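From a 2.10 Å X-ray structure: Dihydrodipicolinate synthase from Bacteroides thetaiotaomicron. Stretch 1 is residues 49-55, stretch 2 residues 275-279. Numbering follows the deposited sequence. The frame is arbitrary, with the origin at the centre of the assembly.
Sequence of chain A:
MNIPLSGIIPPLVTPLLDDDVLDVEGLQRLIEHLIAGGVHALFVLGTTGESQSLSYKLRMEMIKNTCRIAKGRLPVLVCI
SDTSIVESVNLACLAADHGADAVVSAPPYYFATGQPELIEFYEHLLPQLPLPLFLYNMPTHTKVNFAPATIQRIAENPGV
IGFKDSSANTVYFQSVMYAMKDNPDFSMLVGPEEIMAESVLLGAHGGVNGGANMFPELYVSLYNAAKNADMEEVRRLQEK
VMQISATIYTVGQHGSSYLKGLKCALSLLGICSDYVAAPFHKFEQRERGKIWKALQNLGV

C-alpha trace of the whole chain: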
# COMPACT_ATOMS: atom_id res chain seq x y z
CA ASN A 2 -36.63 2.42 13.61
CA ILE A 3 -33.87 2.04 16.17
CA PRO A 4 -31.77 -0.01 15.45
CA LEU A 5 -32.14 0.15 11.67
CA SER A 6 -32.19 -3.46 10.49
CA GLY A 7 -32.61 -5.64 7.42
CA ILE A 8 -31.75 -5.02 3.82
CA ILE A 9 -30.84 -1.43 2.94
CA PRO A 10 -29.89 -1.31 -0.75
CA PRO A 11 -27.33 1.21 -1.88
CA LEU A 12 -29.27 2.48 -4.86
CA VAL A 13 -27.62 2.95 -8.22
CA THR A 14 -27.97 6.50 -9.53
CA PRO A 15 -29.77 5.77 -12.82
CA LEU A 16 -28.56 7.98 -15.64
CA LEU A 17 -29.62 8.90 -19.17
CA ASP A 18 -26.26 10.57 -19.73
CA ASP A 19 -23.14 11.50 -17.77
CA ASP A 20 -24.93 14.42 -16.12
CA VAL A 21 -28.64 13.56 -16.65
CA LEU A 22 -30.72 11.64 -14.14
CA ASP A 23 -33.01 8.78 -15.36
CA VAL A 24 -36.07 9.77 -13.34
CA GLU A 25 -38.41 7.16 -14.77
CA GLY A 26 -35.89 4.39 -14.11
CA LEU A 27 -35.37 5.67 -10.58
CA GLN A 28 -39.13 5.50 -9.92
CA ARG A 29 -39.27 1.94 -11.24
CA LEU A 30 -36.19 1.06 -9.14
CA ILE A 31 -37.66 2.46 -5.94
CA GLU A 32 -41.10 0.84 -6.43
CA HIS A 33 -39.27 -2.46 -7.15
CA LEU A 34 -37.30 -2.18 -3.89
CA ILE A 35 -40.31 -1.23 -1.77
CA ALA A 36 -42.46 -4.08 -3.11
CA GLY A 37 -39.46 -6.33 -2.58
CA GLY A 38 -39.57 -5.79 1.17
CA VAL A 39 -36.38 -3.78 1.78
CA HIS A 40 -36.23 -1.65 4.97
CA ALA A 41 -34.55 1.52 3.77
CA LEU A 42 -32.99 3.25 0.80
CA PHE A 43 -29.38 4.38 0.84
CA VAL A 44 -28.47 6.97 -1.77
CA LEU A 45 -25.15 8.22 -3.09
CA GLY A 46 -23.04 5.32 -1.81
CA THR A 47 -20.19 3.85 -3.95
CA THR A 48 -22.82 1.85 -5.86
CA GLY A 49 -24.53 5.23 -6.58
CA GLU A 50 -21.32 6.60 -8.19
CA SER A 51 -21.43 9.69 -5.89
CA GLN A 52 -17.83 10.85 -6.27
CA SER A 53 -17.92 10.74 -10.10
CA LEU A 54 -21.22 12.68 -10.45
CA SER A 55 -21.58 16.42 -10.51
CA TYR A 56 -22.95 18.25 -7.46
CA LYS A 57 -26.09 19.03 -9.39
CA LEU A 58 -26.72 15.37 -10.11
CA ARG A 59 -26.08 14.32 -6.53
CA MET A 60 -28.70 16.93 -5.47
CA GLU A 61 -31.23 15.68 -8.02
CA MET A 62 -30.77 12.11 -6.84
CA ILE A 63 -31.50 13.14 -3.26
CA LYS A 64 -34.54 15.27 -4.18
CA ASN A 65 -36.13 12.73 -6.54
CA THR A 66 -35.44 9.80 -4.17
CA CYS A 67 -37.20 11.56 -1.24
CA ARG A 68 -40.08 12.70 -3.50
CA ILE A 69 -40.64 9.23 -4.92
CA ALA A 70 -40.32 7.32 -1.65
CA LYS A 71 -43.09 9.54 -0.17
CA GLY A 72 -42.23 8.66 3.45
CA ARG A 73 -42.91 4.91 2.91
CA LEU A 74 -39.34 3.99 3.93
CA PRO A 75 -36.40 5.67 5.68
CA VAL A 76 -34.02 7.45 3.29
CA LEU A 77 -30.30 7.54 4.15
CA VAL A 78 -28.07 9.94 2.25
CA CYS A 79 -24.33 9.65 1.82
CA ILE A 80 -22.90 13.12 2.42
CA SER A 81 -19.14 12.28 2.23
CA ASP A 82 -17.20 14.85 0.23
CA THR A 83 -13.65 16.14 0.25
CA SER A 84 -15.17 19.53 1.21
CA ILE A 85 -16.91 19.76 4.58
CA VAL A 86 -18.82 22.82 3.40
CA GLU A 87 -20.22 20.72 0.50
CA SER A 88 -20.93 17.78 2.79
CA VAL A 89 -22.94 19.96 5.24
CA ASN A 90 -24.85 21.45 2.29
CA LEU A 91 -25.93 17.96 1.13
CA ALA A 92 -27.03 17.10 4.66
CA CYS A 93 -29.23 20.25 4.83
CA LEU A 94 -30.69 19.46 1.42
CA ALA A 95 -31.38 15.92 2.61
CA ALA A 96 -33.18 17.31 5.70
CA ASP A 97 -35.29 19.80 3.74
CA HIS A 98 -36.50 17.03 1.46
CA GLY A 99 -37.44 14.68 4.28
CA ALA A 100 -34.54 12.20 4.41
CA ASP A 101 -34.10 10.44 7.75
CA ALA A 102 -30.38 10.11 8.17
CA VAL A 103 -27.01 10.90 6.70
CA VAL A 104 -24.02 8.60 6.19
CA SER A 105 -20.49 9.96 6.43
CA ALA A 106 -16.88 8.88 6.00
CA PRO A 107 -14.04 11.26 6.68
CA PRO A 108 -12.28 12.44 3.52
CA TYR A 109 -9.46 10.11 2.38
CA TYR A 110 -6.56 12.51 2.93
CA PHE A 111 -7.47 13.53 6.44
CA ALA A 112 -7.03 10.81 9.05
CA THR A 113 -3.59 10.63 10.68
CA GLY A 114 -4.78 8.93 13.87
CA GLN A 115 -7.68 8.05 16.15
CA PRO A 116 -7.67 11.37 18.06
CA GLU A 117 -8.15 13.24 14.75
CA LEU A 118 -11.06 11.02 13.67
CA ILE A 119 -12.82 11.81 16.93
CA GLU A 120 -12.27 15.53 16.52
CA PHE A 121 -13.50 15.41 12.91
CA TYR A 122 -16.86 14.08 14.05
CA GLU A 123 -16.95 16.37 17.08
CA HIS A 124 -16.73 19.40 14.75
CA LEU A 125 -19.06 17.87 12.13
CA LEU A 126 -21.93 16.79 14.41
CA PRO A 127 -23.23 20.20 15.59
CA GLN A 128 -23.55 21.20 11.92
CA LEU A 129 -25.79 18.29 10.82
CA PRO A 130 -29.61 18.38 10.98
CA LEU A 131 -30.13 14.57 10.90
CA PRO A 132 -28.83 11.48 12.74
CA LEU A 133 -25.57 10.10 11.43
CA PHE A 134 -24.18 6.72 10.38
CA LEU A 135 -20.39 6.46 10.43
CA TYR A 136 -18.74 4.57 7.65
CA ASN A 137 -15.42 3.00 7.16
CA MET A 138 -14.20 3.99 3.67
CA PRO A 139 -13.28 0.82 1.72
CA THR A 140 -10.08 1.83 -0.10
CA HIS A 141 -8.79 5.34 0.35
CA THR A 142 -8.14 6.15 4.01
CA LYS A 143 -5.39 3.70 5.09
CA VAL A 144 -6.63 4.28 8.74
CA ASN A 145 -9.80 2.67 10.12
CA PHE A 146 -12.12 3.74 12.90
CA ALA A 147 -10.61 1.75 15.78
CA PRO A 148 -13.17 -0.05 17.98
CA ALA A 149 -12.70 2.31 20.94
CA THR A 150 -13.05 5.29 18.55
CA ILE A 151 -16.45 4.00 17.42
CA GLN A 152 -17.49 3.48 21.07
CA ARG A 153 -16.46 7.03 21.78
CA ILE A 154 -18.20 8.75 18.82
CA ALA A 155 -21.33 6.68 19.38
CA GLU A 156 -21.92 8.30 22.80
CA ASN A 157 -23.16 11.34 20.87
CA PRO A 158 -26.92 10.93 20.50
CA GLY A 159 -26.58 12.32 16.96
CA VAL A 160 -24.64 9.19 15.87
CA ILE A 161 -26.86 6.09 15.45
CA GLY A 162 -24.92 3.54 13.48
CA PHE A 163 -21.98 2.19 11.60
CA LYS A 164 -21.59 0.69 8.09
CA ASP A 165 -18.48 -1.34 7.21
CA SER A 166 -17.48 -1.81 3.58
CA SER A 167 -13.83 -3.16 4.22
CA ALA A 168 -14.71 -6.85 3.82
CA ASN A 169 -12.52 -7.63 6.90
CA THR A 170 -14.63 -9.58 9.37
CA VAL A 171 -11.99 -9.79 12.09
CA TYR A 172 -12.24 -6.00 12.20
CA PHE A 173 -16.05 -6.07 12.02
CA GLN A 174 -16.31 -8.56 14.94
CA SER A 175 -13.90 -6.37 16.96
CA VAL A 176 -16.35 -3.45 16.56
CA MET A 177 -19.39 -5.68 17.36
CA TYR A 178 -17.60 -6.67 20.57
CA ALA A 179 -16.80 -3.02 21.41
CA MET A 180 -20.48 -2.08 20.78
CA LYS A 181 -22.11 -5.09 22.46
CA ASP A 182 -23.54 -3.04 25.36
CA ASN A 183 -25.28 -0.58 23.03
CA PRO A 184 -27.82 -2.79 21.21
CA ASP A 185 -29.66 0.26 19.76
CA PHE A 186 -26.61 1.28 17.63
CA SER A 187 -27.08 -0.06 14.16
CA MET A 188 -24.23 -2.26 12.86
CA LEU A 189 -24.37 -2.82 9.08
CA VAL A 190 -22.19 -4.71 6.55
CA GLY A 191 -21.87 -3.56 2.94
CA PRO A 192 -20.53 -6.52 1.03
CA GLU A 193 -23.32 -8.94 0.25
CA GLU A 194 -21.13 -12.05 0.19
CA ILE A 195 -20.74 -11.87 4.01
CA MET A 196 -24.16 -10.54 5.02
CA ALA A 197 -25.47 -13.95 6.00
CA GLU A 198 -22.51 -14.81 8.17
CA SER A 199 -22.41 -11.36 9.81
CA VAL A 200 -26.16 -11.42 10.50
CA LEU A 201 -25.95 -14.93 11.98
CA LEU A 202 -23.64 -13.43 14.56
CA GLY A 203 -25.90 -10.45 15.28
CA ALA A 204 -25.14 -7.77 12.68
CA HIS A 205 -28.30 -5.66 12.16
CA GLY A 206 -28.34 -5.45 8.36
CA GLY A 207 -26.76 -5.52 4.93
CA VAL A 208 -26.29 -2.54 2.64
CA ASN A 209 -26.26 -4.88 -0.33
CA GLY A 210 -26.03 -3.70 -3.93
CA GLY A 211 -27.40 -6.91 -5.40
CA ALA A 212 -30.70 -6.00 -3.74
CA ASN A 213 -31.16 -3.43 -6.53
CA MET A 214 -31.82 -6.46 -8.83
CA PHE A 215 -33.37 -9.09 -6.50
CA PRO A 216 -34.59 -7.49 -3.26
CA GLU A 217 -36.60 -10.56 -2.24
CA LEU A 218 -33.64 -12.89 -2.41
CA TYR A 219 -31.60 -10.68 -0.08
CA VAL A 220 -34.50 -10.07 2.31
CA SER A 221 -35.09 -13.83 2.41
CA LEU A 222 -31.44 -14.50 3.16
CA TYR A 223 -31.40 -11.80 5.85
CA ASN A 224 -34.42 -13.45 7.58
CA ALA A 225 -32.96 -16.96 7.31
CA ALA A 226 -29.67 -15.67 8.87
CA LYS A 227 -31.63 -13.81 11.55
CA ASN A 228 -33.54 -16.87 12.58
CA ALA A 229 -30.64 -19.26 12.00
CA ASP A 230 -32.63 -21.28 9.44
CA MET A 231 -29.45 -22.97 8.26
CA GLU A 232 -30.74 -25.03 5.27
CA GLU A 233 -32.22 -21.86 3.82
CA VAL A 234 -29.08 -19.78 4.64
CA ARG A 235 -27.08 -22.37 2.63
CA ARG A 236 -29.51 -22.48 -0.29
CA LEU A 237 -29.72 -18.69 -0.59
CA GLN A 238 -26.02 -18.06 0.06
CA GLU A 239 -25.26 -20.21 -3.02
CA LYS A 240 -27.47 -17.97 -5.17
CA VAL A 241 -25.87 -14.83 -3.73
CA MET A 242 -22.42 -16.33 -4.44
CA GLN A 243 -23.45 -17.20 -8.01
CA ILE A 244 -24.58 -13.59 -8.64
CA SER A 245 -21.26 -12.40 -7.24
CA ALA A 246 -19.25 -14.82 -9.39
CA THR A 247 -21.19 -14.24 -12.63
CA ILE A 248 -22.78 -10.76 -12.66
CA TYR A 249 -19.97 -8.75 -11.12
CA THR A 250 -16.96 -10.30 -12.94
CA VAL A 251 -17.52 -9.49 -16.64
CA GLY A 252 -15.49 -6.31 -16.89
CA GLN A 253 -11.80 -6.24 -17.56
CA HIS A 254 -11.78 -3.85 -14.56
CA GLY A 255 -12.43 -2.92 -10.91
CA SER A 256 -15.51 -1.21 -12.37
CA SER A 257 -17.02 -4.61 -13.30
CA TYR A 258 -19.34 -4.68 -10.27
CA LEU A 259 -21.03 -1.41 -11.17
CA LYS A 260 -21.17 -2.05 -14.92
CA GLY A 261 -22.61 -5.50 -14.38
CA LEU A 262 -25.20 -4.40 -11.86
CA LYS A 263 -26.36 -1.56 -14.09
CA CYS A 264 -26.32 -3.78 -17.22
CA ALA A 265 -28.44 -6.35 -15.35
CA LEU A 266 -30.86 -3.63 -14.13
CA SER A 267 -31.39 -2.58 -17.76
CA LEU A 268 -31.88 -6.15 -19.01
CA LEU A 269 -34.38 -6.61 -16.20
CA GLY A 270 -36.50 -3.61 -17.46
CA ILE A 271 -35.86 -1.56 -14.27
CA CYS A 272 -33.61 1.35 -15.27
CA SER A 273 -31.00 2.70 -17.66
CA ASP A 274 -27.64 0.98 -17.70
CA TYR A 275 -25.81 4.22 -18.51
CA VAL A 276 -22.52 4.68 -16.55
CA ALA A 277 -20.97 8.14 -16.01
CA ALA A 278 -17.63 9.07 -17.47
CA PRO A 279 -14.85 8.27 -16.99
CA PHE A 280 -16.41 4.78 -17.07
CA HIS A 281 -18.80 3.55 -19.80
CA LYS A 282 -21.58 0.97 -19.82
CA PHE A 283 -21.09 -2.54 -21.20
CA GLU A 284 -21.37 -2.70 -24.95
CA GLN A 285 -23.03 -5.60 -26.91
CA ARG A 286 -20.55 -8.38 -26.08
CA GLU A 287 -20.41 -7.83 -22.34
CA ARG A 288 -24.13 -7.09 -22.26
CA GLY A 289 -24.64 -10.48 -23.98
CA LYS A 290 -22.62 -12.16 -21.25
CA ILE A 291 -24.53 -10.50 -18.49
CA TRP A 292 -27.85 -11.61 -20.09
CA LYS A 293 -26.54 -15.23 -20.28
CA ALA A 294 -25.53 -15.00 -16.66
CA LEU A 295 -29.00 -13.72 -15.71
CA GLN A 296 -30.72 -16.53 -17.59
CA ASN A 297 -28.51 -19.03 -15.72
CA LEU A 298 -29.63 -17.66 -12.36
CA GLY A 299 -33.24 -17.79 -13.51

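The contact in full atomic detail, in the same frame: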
# COMPACT_ATOMS: atom_id res chain seq x y z
N GLY A 49 -23.86 4.05 -5.99
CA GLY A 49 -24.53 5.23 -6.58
C GLY A 49 -23.60 6.19 -7.31
O GLY A 49 -24.02 7.27 -7.73
N GLU A 50 -22.32 5.80 -7.44
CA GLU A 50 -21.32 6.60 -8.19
C GLU A 50 -21.15 8.05 -7.64
O GLU A 50 -20.90 8.98 -8.41
CB GLU A 50 -21.72 6.68 -9.70
CG GLU A 50 -21.54 5.41 -10.51
CD GLU A 50 -22.25 5.46 -11.86
OE1 GLU A 50 -21.64 5.86 -12.90
OE2 GLU A 50 -23.43 5.07 -11.89
N SER A 51 -21.28 8.28 -6.34
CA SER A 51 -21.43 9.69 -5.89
C SER A 51 -20.23 10.58 -6.27
O SER A 51 -20.38 11.70 -6.79
CB SER A 51 -21.66 9.81 -4.39
OG SER A 51 -21.91 11.18 -4.05
N GLN A 52 -19.04 10.07 -6.02
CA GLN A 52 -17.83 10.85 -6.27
C GLN A 52 -17.72 11.32 -7.73
O GLN A 52 -17.27 12.45 -7.97
CB GLN A 52 -16.61 10.02 -5.93
CG GLN A 52 -16.47 8.78 -6.81
CD GLN A 52 -15.76 7.64 -6.11
OE1 GLN A 52 -15.23 7.80 -5.01
NE2 GLN A 52 -15.75 6.47 -6.75
N SER A 53 -18.16 10.47 -8.67
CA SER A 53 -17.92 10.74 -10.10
C SER A 53 -19.02 11.60 -10.75
O SER A 53 -18.89 12.06 -11.88
CB SER A 53 -17.69 9.42 -10.86
OG SER A 53 -18.93 8.79 -11.14
N LEU A 54 -20.09 11.84 -10.01
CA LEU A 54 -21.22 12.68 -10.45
C LEU A 54 -21.04 14.11 -10.04
O LEU A 54 -20.43 14.40 -9.03
CB LEU A 54 -22.52 12.16 -9.84
CG LEU A 54 -22.86 10.72 -10.22
CD1 LEU A 54 -24.19 10.33 -9.64
CD2 LEU A 54 -22.82 10.48 -11.72
N SER A 55 -21.59 15.02 -10.84
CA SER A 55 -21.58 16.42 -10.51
C SER A 55 -22.41 16.70 -9.24
O SER A 55 -23.26 15.90 -8.85
CB SER A 55 -22.14 17.23 -11.68
OG SER A 55 -23.56 17.11 -11.71
N TYR A 275 -26.88 3.24 -18.20
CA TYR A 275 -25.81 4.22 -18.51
C TYR A 275 -24.87 4.43 -17.31
O TYR A 275 -25.34 4.58 -16.17
CB TYR A 275 -26.40 5.58 -18.96
CG TYR A 275 -25.37 6.43 -19.66
CD1 TYR A 275 -25.17 6.33 -21.03
CD2 TYR A 275 -24.56 7.32 -18.94
CE1 TYR A 275 -24.23 7.09 -21.66
CE2 TYR A 275 -23.60 8.07 -19.57
CZ TYR A 275 -23.46 7.95 -20.94
OH TYR A 275 -22.55 8.67 -21.63
N VAL A 276 -23.56 4.49 -17.58
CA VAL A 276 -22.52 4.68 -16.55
C VAL A 276 -21.76 5.99 -16.82
O VAL A 276 -21.38 6.28 -17.95
CB VAL A 276 -21.54 3.50 -16.52
CG1 VAL A 276 -20.40 3.75 -15.54
CG2 VAL A 276 -22.26 2.21 -16.16
N ALA A 277 -21.53 6.81 -15.78
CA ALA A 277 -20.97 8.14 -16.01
C ALA A 277 -19.49 8.03 -16.31
O ALA A 277 -18.77 7.26 -15.68
CB ALA A 277 -21.12 9.00 -14.76
N ALA A 278 -19.05 8.85 -17.25
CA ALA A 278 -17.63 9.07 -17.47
C ALA A 278 -16.93 9.38 -16.14
O ALA A 278 -17.48 10.07 -15.28
CB ALA A 278 -17.44 10.23 -18.44
N PRO A 279 -15.70 8.88 -15.97
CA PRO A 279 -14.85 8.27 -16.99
C PRO A 279 -15.12 6.82 -17.39
O PRO A 279 -14.45 6.30 -18.29
CB PRO A 279 -13.47 8.31 -16.33
CG PRO A 279 -13.76 8.15 -14.87
CD PRO A 279 -15.08 8.84 -14.63
O HOH W 1 -18.99 6.36 -13.04
O HOH W 2 -16.64 11.89 -13.44

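The contact between residues 49-55 and 275-279 is a small, largely polar junction between two irregular segments distant in sequence, held by one direct hydrogen bond from a backbone amide to a buried carboxylate and extended by two bridging waters, with a minor apolar patch beside it. The two stretches together bury 196 Å², and neither contributes a regular helix or strand to the meeting. The closest pair of CA atoms, Ser53 CA and Ala277 CA, remains 7.1 Å apart, so the gap is crossed by side chains and solvent and not by direct pairing of the two backbones.

Glu50 provides the direct polar link. Its CA-to-CB bond points toward the second stretch, and an m, t conformation at chi1 and chi2 carries the carboxylate across to the backbone of Ala277. There Ala277 N donates to Glu50 OE1 at 3.0 Å with an N-H...O angle of 165°, a nearly straight bond. The pairing is chemically apt: a main-chain amide in a segment without regular structure has no strand or helix partner within its own stretch, and a carboxylate oxygen is a strong acceptor. The second carboxylate oxygen, OE2, is satisfied elsewhere in the structure. Glu50 OE1 also packs against aliphatic atoms, lying 3.6 Å from Val276 CG1 and 3.7 Å from Ala277 CB. Glu50 itself has positive phi and psi (58°/33°), an uncommon backbone conformation for a residue with a side chain.

Water 1 reinforces this link. It donates to Glu50 OE1 at 2.7 Å and to Ala277 O at 2.8 Å, and accepts from Ser53 OG at 3.1 Å. Glu50 OE1 therefore receives both the amide proton of Ala277 and a proton from the water, while the carbonyl of the same alanine is tied back to the first stretch through solvent. Ser53, in the p rotamer with its CA-to-CB bond directed toward the second stretch, thus makes its polar connection through the water; its direct approach is a looser one, with Ser53 OG 4.2 Å from Ala277 CB.

A second water occupies the space between two carbonyl groups. Ser53 O and Ala278 O lie 4.2 Å apart, and as two acceptors they cannot bond to each other directly; water 2 lies 2.7 Å from Ser53 O and 2.7 Å from Ala278 O, where it can mediate between them.

The apolar component centres on the methyl group of Ala277, which points toward the first stretch. Leu54 sets out sideways from its backbone, but its m, t side chain brings its end nearer, placing Leu54 CD2 3.8 Å from Ala277 CB.

Within the first stretch, a compact turn sets these groups in place. Leu54 N donates to Ser51 O at 3.2 Å, and Glu50 O receives weak bonds from Ser53 N at 3.1 Å and Leu54 N at 3.4 Å. The turn brings Glu50, Ser53 and Leu54 together around Ala277.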